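Local coordinates for uncharacterized protein (Xanthomonas campestris pv. campestris, PDB 3HIU), which is of unknown function but belongs to the DUF892 family of ferritin-like four-helix proteins and carries a bound sodium ion, at residues K9-A14 with A54-C59; D13-E18 with S66-K71; E33-L38 with L156-L161. All coordinates share one frame; numbering follows the deposited sequence.

Contact 1 (K9-A14 with A54-C59)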
loop_
_atom_site.group_PDB
_atom_site.type_symbol
_atom_site.label_atom_id
_atom_site.label_comp_id
_atom_site.label_asym_id
_atom_site.label_seq_id
_atom_site.Cartn_x
_atom_site.Cartn_y
_atom_site.Cartn_z
ATOM N N LYS B 9 15.108 -7.529 -14.040
ATOM C CA LYS B 9 14.864 -6.157 -13.590
ATOM C C LYS B 9 13.860 -6.063 -12.420
ATOM O O LYS B 9 14.139 -5.403 -11.411
ATOM C CB LYS B 9 14.389 -5.313 -14.773
ATOM C CG LYS B 9 14.658 -3.833 -14.629
ATOM C CD LYS B 9 13.513 -3.134 -13.931
ATOM C CE LYS B 9 13.881 -1.709 -13.547
ATOM N NZ LYS B 9 12.903 -1.182 -12.553
ATOM N N TRP B 10 12.701 -6.718 -12.561
ATOM C CA TRP B 10 11.664 -6.721 -11.521
ATOM C C TRP B 10 12.010 -7.648 -10.370
ATOM O O TRP B 10 11.635 -7.391 -9.227
ATOM C CB TRP B 10 10.292 -7.063 -12.109
ATOM C CG TRP B 10 9.808 -5.983 -13.004
ATOM C CD1 TRP B 10 10.303 -4.733 -13.074
ATOM C CD2 TRP B 10 8.725 -6.043 -13.943
ATOM N NE1 TRP B 10 9.610 -3.998 -14.003
ATOM C CE2 TRP B 10 8.630 -4.781 -14.547
ATOM C CE3 TRP B 10 7.829 -7.039 -14.327
ATOM C CZ2 TRP B 10 7.679 -4.485 -15.521
ATOM C CZ3 TRP B 10 6.879 -6.740 -15.293
ATOM C CH2 TRP B 10 6.814 -5.478 -15.877
ATOM N N LEU B 11 12.740 -8.717 -10.657
ATOM C CA LEU B 11 13.261 -9.560 -9.587
ATOM C C LEU B 11 14.185 -8.772 -8.637
ATOM O O LEU B 11 14.119 -8.938 -7.417
ATOM C CB LEU B 11 13.985 -10.781 -10.161
ATOM C CG LEU B 11 13.127 -11.995 -10.519
ATOM C CD1 LEU B 11 14.022 -13.144 -10.979
ATOM C CD2 LEU B 11 12.243 -12.427 -9.343
ATOM N N GLN B 12 15.039 -7.918 -9.201
ATOM C CA GLN B 12 15.935 -7.085 -8.404
ATOM C C GLN B 12 15.206 -6.049 -7.542
ATOM O O GLN B 12 15.598 -5.814 -6.402
ATOM C CB GLN B 12 16.975 -6.401 -9.296
ATOM C CG GLN B 12 18.046 -7.350 -9.822
ATOM C CD GLN B 12 18.933 -6.704 -10.854
ATOM O OE1 GLN B 12 18.484 -5.869 -11.637
ATOM N NE2 GLN B 12 20.200 -7.084 -10.864
ATOM N N ASP B 13 14.159 -5.429 -8.090
ATOM C CA ASP B 13 13.333 -4.482 -7.335
ATOM C C ASP B 13 12.803 -5.176 -6.087
ATOM O O ASP B 13 12.962 -4.689 -4.971
ATOM C CB ASP B 13 12.150 -3.973 -8.179
ATOM C CG ASP B 13 12.570 -3.003 -9.276
ATOM O OD1 ASP B 13 13.659 -2.407 -9.178
ATOM O OD2 ASP B 13 11.805 -2.828 -10.244
ATOM N N ALA B 14 12.179 -6.332 -6.294
ATOM C CA ALA B 14 11.568 -7.105 -5.214
ATOM C C ALA B 14 12.579 -7.537 -4.162
ATOM O O ALA B 14 12.305 -7.460 -2.967
ATOM C CB ALA B 14 10.845 -8.329 -5.775
ATOM N N ALA B 54 15.573 -14.579 -0.371
ATOM C CA ALA B 54 16.488 -15.689 -0.597
ATOM C C ALA B 54 15.948 -16.552 -1.725
ATOM O O ALA B 54 16.703 -17.192 -2.452
ATOM C CB ALA B 54 16.657 -16.506 0.656
ATOM N N GLY B 55 14.627 -16.579 -1.861
ATOM C CA GLY B 55 14.007 -17.257 -2.982
ATOM C C GLY B 55 14.162 -16.408 -4.226
ATOM O O GLY B 55 14.437 -16.906 -5.316
ATOM N N VAL B 56 13.986 -15.107 -4.059
ATOM C CA VAL B 56 14.175 -14.192 -5.152
ATOM C C VAL B 56 15.613 -14.308 -5.648
ATOM O O VAL B 56 15.867 -14.326 -6.857
ATOM C CB VAL B 56 13.867 -12.742 -4.723
ATOM C CG1 VAL B 56 14.151 -11.790 -5.854
ATOM C CG2 VAL B 56 12.430 -12.611 -4.301
ATOM N N GLN B 57 16.560 -14.412 -4.719
ATOM C CA GLN B 57 17.979 -14.395 -5.095
ATOM C C GLN B 57 18.365 -15.642 -5.866
ATOM O O GLN B 57 19.188 -15.580 -6.780
ATOM C CB GLN B 57 18.895 -14.261 -3.884
ATOM C CG GLN B 57 20.266 -14.855 -4.131
ATOM C CD GLN B 57 21.322 -14.311 -3.203
ATOM O OE1 GLN B 57 21.029 -13.528 -2.301
ATOM N NE2 GLN B 57 22.566 -14.718 -3.423
ATOM N N ARG B 58 17.783 -16.774 -5.484
ATOM C CA ARG B 58 17.939 -17.986 -6.263
ATOM C C ARG B 58 17.465 -17.755 -7.699
ATOM O O ARG B 58 18.021 -18.319 -8.652
ATOM C CB ARG B 58 17.171 -19.132 -5.622
ATOM C CG ARG B 58 17.731 -19.540 -4.276
ATOM C CD ARG B 58 17.496 -21.022 -4.009
ATOM N NE ARG B 58 16.177 -21.451 -4.475
ATOM C CZ ARG B 58 15.106 -21.592 -3.695
ATOM N NH1 ARG B 58 13.951 -21.985 -4.218
ATOM N NH2 ARG B 58 15.190 -21.346 -2.392
ATOM N N CYS B 59 16.446 -16.910 -7.847
ATOM C CA CYS B 59 15.913 -16.567 -9.162
ATOM C C CYS B 59 16.819 -15.594 -9.913
ATOM O O CYS B 59 16.873 -15.600 -11.142
ATOM C CB CYS B 59 14.503 -15.983 -9.034
ATOM S SG CYS B 59 13.217 -17.184 -8.607
#
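Leu-11 of helix 2-28 pushes its two methyls against helix 36-62, one reaching Cys-59 and the other Val-56, and these three buried residues make up the contact. Its isobutyl group stands beside the backbone N, with CG anti to the carbonyl carbon (chi1 -85°). From there CD1 presses on the CB of Cys-59 at 3.5 Å, tighter than usual for two carbons, while CD2 rests more loosely on Val-56 CG1 at 4.0 Å. The Leu-11 and Val-56 side chains pass antiparallel, and Val-56 CG1 lies 3.3 Å from Leu-11 O. The CA atoms of this pair, 6.5 Å apart, are the nearest across the two segments, a short spacing that lets a methyl of one helix touch the main chain of the other. No hydrogen bond links the segments, and the side-chain contacts are all apolar.

The polar residues of 9-14 and 54-59 lie on other sides of the two helices. One turn links Lys-9 to Asp-13 by a salt bridge, in which NZ meets the syn lone pair of OD2 at 3.0 Å. Gln-12 and Gln-57 point away from the opposite helix, and Arg-58 extends from its exposed side. The Lys-9 and Asp-13 side faces the second subunit of the dimer, whose Asp-91 forms a salt bridge with Lys-9 and whose Lys-95 forms one with Asp-13.

Within the four-helix bundle the other two helices close over the apolar seam. Helix 94-120 brings Leu-114 onto Leu-11 and Tyr-111 onto both Ala-14 and Val-56, while helix 124-159 lays Ile-133 on Val-56 and Val-126 and Ile-129 on Cys-59.

Contact 2 (D13-E18 with S66-K71)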
loop_
_atom_site.group_PDB
_atom_site.type_symbol
_atom_site.label_atom_id
_atom_site.label_comp_id
_atom_site.label_asym_id
_atom_site.label_seq_id
_atom_site.Cartn_x
_atom_site.Cartn_y
_atom_site.Cartn_z
ATOM N N ASP B 13 14.159 -5.429 -8.090
ATOM C CA ASP B 13 13.333 -4.482 -7.335
ATOM C C ASP B 13 12.803 -5.176 -6.087
ATOM O O ASP B 13 12.962 -4.689 -4.971
ATOM C CB ASP B 13 12.150 -3.973 -8.179
ATOM C CG ASP B 13 12.570 -3.003 -9.276
ATOM O OD1 ASP B 13 13.659 -2.407 -9.178
ATOM O OD2 ASP B 13 11.805 -2.828 -10.244
ATOM N N ALA B 14 12.179 -6.332 -6.294
ATOM C CA ALA B 14 11.568 -7.105 -5.214
ATOM C C ALA B 14 12.579 -7.537 -4.162
ATOM O O ALA B 14 12.305 -7.460 -2.967
ATOM C CB ALA B 14 10.845 -8.329 -5.775
ATOM N N TYR B 15 13.739 -8.009 -4.605
ATOM C CA TYR B 15 14.765 -8.444 -3.674
ATOM C C TYR B 15 15.039 -7.320 -2.687
ATOM O O TYR B 15 15.212 -7.550 -1.492
ATOM C CB TYR B 15 16.049 -8.814 -4.415
ATOM C CG TYR B 15 17.150 -9.277 -3.487
ATOM C CD1 TYR B 15 17.272 -10.615 -3.141
ATOM C CD2 TYR B 15 18.056 -8.375 -2.940
ATOM C CE1 TYR B 15 18.269 -11.049 -2.286
ATOM C CE2 TYR B 15 19.061 -8.800 -2.083
ATOM C CZ TYR B 15 19.160 -10.139 -1.762
ATOM O OH TYR B 15 20.151 -10.578 -0.915
ATOM N N ALA B 16 15.068 -6.097 -3.206
ATOM C CA ALA B 16 15.383 -4.924 -2.416
ATOM C C ALA B 16 14.162 -4.509 -1.616
ATOM O O ALA B 16 14.268 -3.997 -0.508
ATOM C CB ALA B 16 15.827 -3.803 -3.324
HETATM N N MSE B 17 12.994 -4.732 -2.194
HETATM C CA MSE B 17 11.743 -4.463 -1.514
HETATM C C MSE B 17 11.608 -5.371 -0.281
HETATM O O MSE B 17 11.149 -4.943 0.780
HETATM C CB MSE B 17 10.601 -4.683 -2.502
HETATM C CG MSE B 17 9.252 -4.240 -2.029
HETATM SE SE MSE B 17 7.917 -4.933 -3.265
HETATM C CE MSE B 17 8.705 -4.286 -4.930
ATOM N N GLU B 18 12.019 -6.625 -0.429
ATOM C CA GLU B 18 11.957 -7.600 0.657
ATOM C C GLU B 18 12.946 -7.283 1.756
ATOM O O GLU B 18 12.743 -7.657 2.909
ATOM C CB GLU B 18 12.236 -9.011 0.136
ATOM C CG GLU B 18 11.195 -9.534 -0.826
ATOM C CD GLU B 18 9.834 -9.637 -0.191
ATOM O OE1 GLU B 18 9.739 -9.537 1.052
ATOM O OE2 GLU B 18 8.851 -9.824 -0.937
ATOM N N SER B 66 22.234 -9.901 -11.415
ATOM C CA SER B 66 22.956 -9.702 -10.165
ATOM C C SER B 66 22.027 -9.408 -8.985
ATOM O O SER B 66 20.827 -9.171 -9.155
ATOM C CB SER B 66 24.034 -8.615 -10.311
ATOM O OG SER B 66 23.514 -7.417 -10.864
ATOM N N ILE B 67 22.604 -9.429 -7.790
ATOM C CA ILE B 67 21.844 -9.304 -6.560
ATOM C C ILE B 67 22.087 -7.946 -5.914
ATOM O O ILE B 67 23.172 -7.687 -5.400
ATOM C CB ILE B 67 22.214 -10.418 -5.576
ATOM C CG1 ILE B 67 21.693 -11.768 -6.078
ATOM C CG2 ILE B 67 21.638 -10.122 -4.201
ATOM C CD1 ILE B 67 22.215 -12.194 -7.435
ATOM N N PRO B 68 21.063 -7.075 -5.939
ATOM C CA PRO B 68 21.063 -5.669 -5.500
ATOM C C PRO B 68 21.939 -5.318 -4.272
ATOM O O PRO B 68 22.103 -6.124 -3.351
ATOM C CB PRO B 68 19.579 -5.408 -5.215
ATOM C CG PRO B 68 18.865 -6.275 -6.221
ATOM C CD PRO B 68 19.733 -7.497 -6.427
ATOM N N THR B 69 22.484 -4.101 -4.272
ATOM C CA THR B 69 23.395 -3.644 -3.221
ATOM C C THR B 69 22.667 -2.852 -2.135
ATOM O O THR B 69 21.999 -1.855 -2.417
ATOM C CB THR B 69 24.522 -2.772 -3.800
ATOM O OG1 THR B 69 24.288 -1.395 -3.481
ATOM C CG2 THR B 69 24.597 -2.942 -5.311
ATOM N N ALA B 70 22.819 -3.303 -0.892
ATOM C CA ALA B 70 22.075 -2.762 0.245
ATOM C C ALA B 70 22.126 -1.238 0.381
ATOM O O ALA B 70 23.161 -0.610 0.152
ATOM C CB ALA B 70 22.540 -3.425 1.540
ATOM N N LYS B 71 20.991 -0.655 0.751
ATOM C CA LYS B 71 20.926 0.755 1.115
ATOM C C LYS B 71 20.675 0.875 2.612
ATOM O O LYS B 71 19.997 0.033 3.202
ATOM C CB LYS B 71 19.824 1.470 0.332
ATOM C CG LYS B 71 20.345 2.394 -0.754
ATOM C CD LYS B 71 19.257 2.807 -1.728
ATOM C CE LYS B 71 18.728 1.613 -2.497
ATOM N NZ LYS B 71 17.839 2.026 -3.613
#
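Tyr-15 swings its phenol off helix 2-28 with CG anti to the backbone N (chi1 -180°) and the ring turned square to the CA-CB-CG plane (chi2 89°), which offers one face to Ile-67; the isoleucine sets CG2, its branch anti to the backbone N, over that face. The result is a CH-pi contact by which the long connection between helices 36-62 and 94-120 of this ferritin-like bundle lies against the first helix.

The methyl sits 3.8 Å from the ring centroid, 27° off the normal and displaced toward the hydroxyl end of the ring. Its nearest ring atom is CZ, at 3.5 Å from Ile-67 CG2, and the phenolic oxygen lies almost as near.

Pro-68 takes the inner end of the same ring. Its CD atom meets Tyr-15 CD2 at 4.0 Å, with CB and CG at a similar spacing. The pyrrolidine thus sits in the angle between the tyrosine ring and the helix surface. The main chains come nearest at Ala-16 and Pro-68, whose CA atoms are 6.5 Å apart, and no hydrogen bond crosses between the two segments.

Beyond Pro-68 the chain makes no further close contact with 13-18, and Ala-70 and Lys-71 are poorly ordered. Two residues before the proline, Gln-12 NE2 of the first helix bonds the carbonyl oxygen of Ser-66, while Leu-60 of helix 36-62 supports Pro-68 and Gln-57 packs on Tyr-15. At the more exposed margin the methyl of Ala-16 meets the proline ring, its CB lying 4.5 Å from Pro-68 CB.

Contact 3 (E33-L38 with L156-L161). With EDO (1,2-ethanediol), chain K; EDO (1,2-ethanediol), chain P; EDO (1,2-ethanediol), chain L.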
loop_
_atom_site.group_PDB
_atom_site.type_symbol
_atom_site.label_atom_id
_atom_site.label_comp_id
_atom_site.label_asym_id
_atom_site.label_seq_id
_atom_site.Cartn_x
_atom_site.Cartn_y
_atom_site.Cartn_z
ATOM N N GLU B 33 3.915 -3.123 22.550
ATOM C CA GLU B 33 3.850 -3.434 23.963
ATOM C C GLU B 33 2.526 -4.066 24.302
ATOM O O GLU B 33 2.416 -4.775 25.289
ATOM C CB GLU B 33 3.977 -2.161 24.787
ATOM C CG GLU B 33 4.992 -1.170 24.269
ATOM C CD GLU B 33 4.935 0.162 25.005
ATOM O OE1 GLU B 33 3.899 0.862 24.914
ATOM O OE2 GLU B 33 5.932 0.509 25.674
ATOM N N HIS B 34 1.511 -3.794 23.489
ATOM C CA HIS B 34 0.141 -4.088 23.894
ATOM C C HIS B 34 -0.660 -5.067 22.995
ATOM O O HIS B 34 -1.861 -5.265 23.209
ATOM C CB HIS B 34 -0.646 -2.773 24.099
ATOM C CG HIS B 34 -0.051 -1.845 25.123
ATOM N ND1 HIS B 34 0.070 -0.484 24.917
ATOM C CD2 HIS B 34 0.448 -2.078 26.364
ATOM C CE1 HIS B 34 0.615 0.076 25.983
ATOM N NE2 HIS B 34 0.857 -0.868 26.873
ATOM N N TYR B 35 -0.012 -5.680 22.006
ATOM C CA TYR B 35 -0.715 -6.594 21.096
ATOM C C TYR B 35 0.117 -7.818 20.792
ATOM O O TYR B 35 0.702 -7.927 19.719
ATOM C CB TYR B 35 -1.065 -5.895 19.786
ATOM C CG TYR B 35 -1.597 -4.513 19.998
ATOM C CD1 TYR B 35 -2.950 -4.291 20.157
ATOM C CD2 TYR B 35 -0.737 -3.428 20.068
ATOM C CE1 TYR B 35 -3.439 -3.023 20.369
ATOM C CE2 TYR B 35 -1.215 -2.156 20.285
ATOM C CZ TYR B 35 -2.566 -1.957 20.433
ATOM O OH TYR B 35 -3.050 -0.690 20.645
ATOM N N PRO B 36 0.160 -8.756 21.739
ATOM C CA PRO B 36 0.970 -9.967 21.595
ATOM C C PRO B 36 0.691 -10.682 20.271
ATOM O O PRO B 36 1.605 -11.265 19.690
ATOM C CB PRO B 36 0.519 -10.834 22.784
ATOM C CG PRO B 36 -0.004 -9.868 23.780
ATOM C CD PRO B 36 -0.629 -8.754 22.981
ATOM N N GLU B 37 -0.551 -10.640 19.803
ATOM C CA GLU B 37 -0.896 -11.303 18.561
ATOM C C GLU B 37 -0.190 -10.569 17.435
ATOM O O GLU B 37 0.575 -11.159 16.678
ATOM C CB GLU B 37 -2.405 -11.278 18.340
ATOM C CG GLU B 37 -3.008 -12.627 17.990
ATOM C CD GLU B 37 -3.058 -13.563 19.186
ATOM O OE1 GLU B 37 -4.159 -13.753 19.748
ATOM O OE2 GLU B 37 -1.996 -14.097 19.574
ATOM N N LEU B 38 -0.449 -9.271 17.342
ATOM C CA LEU B 38 0.178 -8.425 16.339
ATOM C C LEU B 38 1.652 -8.759 16.274
ATOM O O LEU B 38 2.137 -9.294 15.277
ATOM C CB LEU B 38 0.019 -6.960 16.726
ATOM C CG LEU B 38 -0.327 -5.916 15.680
ATOM C CD1 LEU B 38 0.066 -4.567 16.233
ATOM C CD2 LEU B 38 0.346 -6.186 14.329
ATOM N N LEU B 156 -7.532 3.521 21.359
ATOM C CA LEU B 156 -8.371 4.648 21.741
ATOM C C LEU B 156 -8.763 4.570 23.219
ATOM O O LEU B 156 -8.501 5.503 23.975
ATOM C CB LEU B 156 -9.607 4.727 20.833
ATOM C CG LEU B 156 -9.332 5.031 19.352
ATOM C CD1 LEU B 156 -10.601 4.934 18.502
ATOM C CD2 LEU B 156 -8.674 6.399 19.194
ATOM N N GLU B 157 -9.369 3.447 23.614
ATOM C CA GLU B 157 -9.827 3.222 24.983
ATOM C C GLU B 157 -8.704 3.359 25.989
ATOM O O GLU B 157 -8.906 3.862 27.092
ATOM C CB GLU B 157 -10.445 1.835 25.100
ATOM C CG GLU B 157 -11.674 1.658 24.230
ATOM C CD GLU B 157 -12.186 0.228 24.220
ATOM O OE1 GLU B 157 -11.363 -0.705 24.350
ATOM O OE2 GLU B 157 -13.415 0.041 24.077
ATOM N N ARG B 158 -7.520 2.901 25.598
ATOM C CA ARG B 158 -6.314 2.998 26.418
ATOM C C ARG B 158 -5.840 4.450 26.544
ATOM O O ARG B 158 -5.525 4.918 27.642
ATOM C CB ARG B 158 -5.214 2.121 25.806
ATOM C CG ARG B 158 -3.989 1.885 26.667
ATOM C CD ARG B 158 -3.052 0.837 26.018
ATOM N NE ARG B 158 -3.388 -0.533 26.402
ATOM C CZ ARG B 158 -3.753 -1.505 25.568
ATOM N NH1 ARG B 158 -3.817 -1.285 24.254
ATOM N NH2 ARG B 158 -4.038 -2.714 26.057
ATOM N N GLU B 159 -5.809 5.161 25.420
ATOM C CA GLU B 159 -5.325 6.541 25.380
ATOM C C GLU B 159 -6.121 7.494 26.264
ATOM O O GLU B 159 -5.546 8.287 27.008
ATOM C CB GLU B 159 -5.321 7.065 23.942
ATOM C CG GLU B 159 -5.558 8.560 23.847
ATOM C CD GLU B 159 -4.941 9.173 22.610
ATOM O OE1 GLU B 159 -5.655 9.321 21.596
ATOM O OE2 GLU B 159 -3.738 9.504 22.657
ATOM N N GLN B 160 -7.444 7.410 26.174
ATOM C CA GLN B 160 -8.332 8.319 26.889
ATOM C C GLN B 160 -8.822 7.712 28.206
ATOM O O GLN B 160 -9.870 8.095 28.728
ATOM C CB GLN B 160 -9.527 8.690 26.002
ATOM C CG GLN B 160 -10.176 7.492 25.319
ATOM C CD GLN B 160 -11.582 7.762 24.813
ATOM O OE1 GLN B 160 -11.931 8.890 24.464
ATOM N NE2 GLN B 160 -12.399 6.714 24.769
ATOM N N LEU B 161 -8.052 6.775 28.749
ATOM C CA LEU B 161 -8.510 5.994 29.894
ATOM C C LEU B 161 -8.839 6.867 31.103
ATOM O O LEU B 161 -9.910 6.736 31.699
ATOM C CB LEU B 161 -7.478 4.931 30.262
ATOM C CG LEU B 161 -8.008 3.703 30.998
ATOM C CD1 LEU B 161 -9.236 3.149 30.303
ATOM C CD2 LEU B 161 -6.928 2.643 31.089
HETATM C C1 EDO K . -3.696 -7.576 18.152
HETATM O O1 EDO K . -3.182 -8.334 17.064
HETATM C C2 EDO K . -3.627 -8.435 19.408
HETATM O O2 EDO K . -2.261 -8.725 19.698
HETATM C C1 EDO P . 0.953 0.738 21.736
HETATM O O1 EDO P . -0.261 1.174 21.115
HETATM C C2 EDO P . 1.718 -0.214 20.828
HETATM O O2 EDO P . 2.301 -1.229 21.645
HETATM C C1 EDO L . -11.563 -4.155 23.719
HETATM O O1 EDO L . -10.773 -2.961 23.833
HETATM C C2 EDO L . -12.967 -3.925 24.257
HETATM O O2 EDO L . -13.334 -2.558 24.042
HETATM O O HOH W 1 -4.384 -4.160 23.596
HETATM O O HOH W 2 -2.832 0.640 22.857
#
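The backbones stay well apart, the nearest CA atoms being those of His-34 and Arg-158 at 9.9 Å, so long side chains bridge from the end of helix 124-159 to the turn before helix 36-62. Arg-158 leaves its helix with CG anti to the backbone N (chi1 -168°) and bends at chi3 (-88°), which lays its guanidinium flat on the His-34 imidazole. The planes differ by 19° and the centres are 4.2 Å apart. CD of Arg-158 also lies over the ring face in a CH-pi contact, and His-34 CB sits beneath the guanidinium, 3.5 Å from NH1. Glu-33 CB fills the opposite face of the imidazole, so the ring is sandwiched.

Tyr-35 presents its hydroxyl at the guanidinium edge, its ring nearly perpendicular to that group. Two waters in the guanidinium plane complete the bridge: one accepts from Arg-158 NH2 and donates to His-34 O at 2.8 Å, while the other joins NH1 to Tyr-35 OH. A 1,2-ethanediol, probably from the crystallisation liquor, takes a nearly straight bond from Glu-33 N to its O2 at 2.6 Å.

Tyr-35, the N-cap residue of helix 36-62, also packs on Ile-151 and Phe-155. The whole is a solvent-facing arginine-histidine stack joining the turn that leads into helix 36-62 to the end of the last helix of a ferritin-like bundle.

In the fold
From the N terminus, helix 2-28 turns through 29-35 into helix 36-62, and contact 1 closes this hairpin by pairing 9-14 with 54-59. Contact 2 starts from the same part of helix 2-28 and reaches further, to 66-71, so the two overlap, ending successively further along the chain; they share Asp-13 and Ala-14, and their centres lie about 7 Å apart. Contact 3 crosses both, since 33-38 falls inside their loops while 156-161 lies beyond them. It sits on the opposite side of the chain's centre, about 37 Å from contact 1 between centres, and ties the start of helix 36-62 to the end of helix 124-159.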